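Local atomic coordinates of hypothetical multiheme protein (Ignicoccus hospitalis KIN4/I, PDB entry 4QO5), a protein that binds eight c-type hemes and is membrane-associated, consistent with a role in electron transfer. Residues W469-W473 with L474-N478. Residues are numbered along the deposited sequence; the frame is centred on the assembly and turned at random.
Sequences WVESW and LFYSN
E471 O accepts two backbone donors from the next turn of helix 464-485: F475 N, at 2.9 Å and tilted from the carbonyl plane, and Y476 N, which approaches almost head-on. The helix widens here from i+4 to i+5 bonding. S477 N and N478 N accordingly bond to S472 O and W473 O, whereas L474 N still reaches V470 O at 2.7 Å. S472 O is also gripped twice, since S477 OG reaches it at 2.8 Å from the opposite face of the carbonyl plane to S477 N; this OG sits anti to its own carbonyl carbon and beside its backbone N (chi1 -65°), which points it toward the preceding turn. E471 OE2 forms a salt bridge with K503 NZ and a hydrogen bond with Y499 OH, both of the second subunit. The extended E471 side chain runs obliquely across the F475 ring and alongside the Y476 side chain. Its CG lies 3.6 Å from F475 CD2, with carboxylate and ring planes only 21° apart, while the Y476 ring stands nearly perpendicular to the carboxylate and turns one face to E471 O. An alanine here would probably leave K503 of the second subunit without its carboxylate mate and the F475 ring less firmly held. Farther round, V470 CG1 packs alongside L474 CD2 at 3.8 Å. E471 and F475 thus face the second subunit while Y476 packs on helix 498-520 of the same chain, so the pi-type turn and a buried intersubunit charge pair share one stretch of helix.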
ATOM      1  N   TRP A 469      11.947  -4.264  21.308  1.00 25.41           N
ATOM      2  CA  TRP A 469      11.472  -3.233  22.214  1.00 24.96           C
ATOM      3  C   TRP A 469      11.209  -1.927  21.455  1.00 26.27           C
ATOM      4  O   TRP A 469      10.156  -1.315  21.616  1.00 23.85           O
ATOM      5  CB  TRP A 469      12.476  -3.034  23.336  1.00 24.49           C
ATOM      6  CG  TRP A 469      12.299  -1.759  24.121  1.00 24.41           C
ATOM      7  CD1 TRP A 469      11.272  -1.451  24.995  1.00 21.95           C
ATOM      8  CD2 TRP A 469      13.181  -0.635  24.122  1.00 20.60           C
ATOM      9  NE1 TRP A 469      11.478  -0.192  25.522  1.00 23.49           N
ATOM     10  CE2 TRP A 469      12.640   0.325  25.006  1.00 24.19           C
ATOM     11  CE3 TRP A 469      14.386  -0.342  23.458  1.00 23.07           C
ATOM     12  CZ2 TRP A 469      13.265   1.557  25.251  1.00 29.57           C
ATOM     13  CZ3 TRP A 469      15.001   0.875  23.702  1.00 28.09           C
ATOM     14  CH2 TRP A 469      14.437   1.810  24.595  1.00 27.82           C
ATOM     15  N   VAL A 470      12.159  -1.515  20.617  1.00 23.01           N
ATOM     16  CA  VAL A 470      11.978  -0.320  19.791  1.00 24.37           C
ATOM     17  C   VAL A 470      10.661  -0.354  19.008  1.00 22.37           C
ATOM     18  O   VAL A 470       9.894   0.612  19.038  1.00 25.54           O
ATOM     19  CB  VAL A 470      13.178  -0.075  18.828  1.00 24.70           C
ATOM     20  CG1 VAL A 470      12.849   1.036  17.833  1.00 21.55           C
ATOM     21  CG2 VAL A 470      14.434   0.284  19.619  1.00 25.93           C
ATOM     22  N   GLU A 471      10.380  -1.480  18.349  1.00 20.71           N
ATOM     23  CA  GLU A 471       9.179  -1.598  17.531  1.00 24.03           C
ATOM     24  C   GLU A 471       7.897  -1.454  18.348  1.00 21.66           C
ATOM     25  O   GLU A 471       6.898  -0.949  17.847  1.00 23.72           O
ATOM     26  CB  GLU A 471       9.179  -2.913  16.749  1.00 21.34           C
ATOM     27  CG  GLU A 471      10.370  -2.990  15.822  1.00 25.49           C
ATOM     28  CD  GLU A 471      10.428  -4.260  15.007  1.00 34.96           C
ATOM     29  OE1 GLU A 471       9.463  -5.054  15.041  1.00 36.69           O
ATOM     30  OE2 GLU A 471      11.457  -4.458  14.325  1.00 33.03           O
ATOM     31  N   SER A 472       7.941  -1.882  19.605  1.00 22.38           N
ATOM     32  CA  SER A 472       6.757  -1.819  20.454  1.00 24.10           C
ATOM     33  C   SER A 472       6.247  -0.381  20.546  1.00 26.88           C
ATOM     34  O   SER A 472       5.038  -0.146  20.474  1.00 27.92           O
ATOM     35  CB  SER A 472       7.036  -2.411  21.842  1.00 26.10           C
ATOM     36  OG  SER A 472       7.842  -1.556  22.642  1.00 26.22           O
ATOM     37  N   TRP A 473       7.160   0.586  20.666  1.00 24.68           N
ATOM     38  CA  TRP A 473       6.746   1.984  20.621  1.00 24.18           C
ATOM     39  C   TRP A 473       6.812   2.614  19.231  1.00 27.73           C
ATOM     40  O   TRP A 473       5.815   3.180  18.766  1.00 26.11           O
ATOM     41  CB  TRP A 473       7.460   2.861  21.670  1.00 24.17           C
ATOM     42  CG  TRP A 473       8.933   2.632  21.847  1.00 25.12           C
ATOM     43  CD1 TRP A 473       9.530   1.696  22.646  1.00 25.58           C
ATOM     44  CD2 TRP A 473      10.000   3.396  21.258  1.00 22.64           C
ATOM     45  NE1 TRP A 473      10.903   1.813  22.565  1.00 25.47           N
ATOM     46  CE2 TRP A 473      11.214   2.848  21.725  1.00 24.52           C
ATOM     47  CE3 TRP A 473      10.044   4.476  20.373  1.00 25.23           C
ATOM     48  CZ2 TRP A 473      12.460   3.347  21.337  1.00 28.03           C
ATOM     49  CZ3 TRP A 473      11.290   4.972  19.980  1.00 26.06           C
ATOM     50  CH2 TRP A 473      12.478   4.403  20.466  1.00 31.35           C
ATOM     51  N   LEU A 474       7.967   2.511  18.566  1.00 25.04           N
ATOM     52  CA  LEU A 474       8.171   3.166  17.278  1.00 23.87           C
ATOM     53  C   LEU A 474       7.214   2.719  16.174  1.00 22.23           C
ATOM     54  O   LEU A 474       6.854   3.514  15.295  1.00 25.02           O
ATOM     55  CB  LEU A 474       9.625   2.971  16.802  1.00 22.05           C
ATOM     56  CG  LEU A 474      10.058   3.689  15.533  1.00 25.41           C
ATOM     57  CD1 LEU A 474      10.062   5.191  15.757  1.00 28.42           C
ATOM     58  CD2 LEU A 474      11.444   3.204  15.102  1.00 28.27           C
ATOM     59  N   PHE A 475       6.826   1.454  16.184  1.00 24.18           N
ATOM     60  CA  PHE A 475       5.903   0.968  15.156  1.00 20.31           C
ATOM     61  C   PHE A 475       4.485   0.802  15.708  1.00 19.04           C
ATOM     62  O   PHE A 475       3.543   1.415  15.218  1.00 20.65           O
ATOM     63  CB  PHE A 475       6.342  -0.385  14.571  1.00 18.82           C
ATOM     64  CG  PHE A 475       7.644  -0.355  13.802  1.00 20.44           C
ATOM     65  CD1 PHE A 475       8.321   0.826  13.571  1.00 20.86           C
ATOM     66  CD2 PHE A 475       8.172  -1.543  13.304  1.00 27.77           C
ATOM     67  CE1 PHE A 475       9.512   0.831  12.857  1.00 24.36           C
ATOM     68  CE2 PHE A 475       9.357  -1.546  12.592  1.00 28.71           C
ATOM     69  CZ  PHE A 475      10.026  -0.354  12.372  1.00 26.18           C
ATOM     70  N   TYR A 476       4.341  -0.040  16.717  1.00 18.65           N
ATOM     71  CA  TYR A 476       3.006  -0.552  17.068  1.00 20.79           C
ATOM     72  C   TYR A 476       2.189   0.444  17.897  1.00 22.88           C
ATOM     73  O   TYR A 476       1.041   0.737  17.555  1.00 24.16           O
ATOM     74  CB  TYR A 476       3.112  -1.924  17.746  1.00 21.51           C
ATOM     75  CG  TYR A 476       3.954  -2.884  16.921  1.00 23.23           C
ATOM     76  CD1 TYR A 476       3.850  -2.908  15.534  1.00 22.32           C
ATOM     77  CD2 TYR A 476       4.871  -3.735  17.524  1.00 21.54           C
ATOM     78  CE1 TYR A 476       4.627  -3.761  14.770  1.00 22.05           C
ATOM     79  CE2 TYR A 476       5.664  -4.592  16.756  1.00 21.51           C
ATOM     80  CZ  TYR A 476       5.530  -4.602  15.391  1.00 24.11           C
ATOM     81  OH  TYR A 476       6.306  -5.464  14.636  1.00 29.20           O
ATOM     82  N   SER A 477       2.787   0.989  18.955  1.00 21.92           N
ATOM     83  CA  SER A 477       2.062   1.961  19.782  1.00 22.01           C
ATOM     84  C   SER A 477       1.755   3.176  18.927  1.00 22.76           C
ATOM     85  O   SER A 477       0.651   3.703  18.974  1.00 22.08           O
ATOM     86  CB  SER A 477       2.848   2.361  21.029  1.00 21.31           C
ATOM     87  OG  SER A 477       3.018   1.262  21.906  1.00 24.06           O
ATOM     88  N   ASN A 478       2.733   3.609  18.131  1.00 21.51           N
ATOM     89  CA  ASN A 478       2.501   4.730  17.226  1.00 21.50           C
ATOM     90  C   ASN A 478       1.339   4.479  16.272  1.00 17.48           C
ATOM     91  O   ASN A 478       0.483   5.337  16.084  1.00 21.85           O
ATOM     92  CB  ASN A 478       3.754   5.037  16.409  1.00 21.50           C
ATOM     93  CG  ASN A 478       4.799   5.799  17.209  1.00 23.29           C
ATOM     94  OD1 ASN A 478       4.576   6.178  18.367  1.00 24.47           O
ATOM     95  ND2 ASN A 478       5.952   6.022  16.593  1.00 22.74           N
TER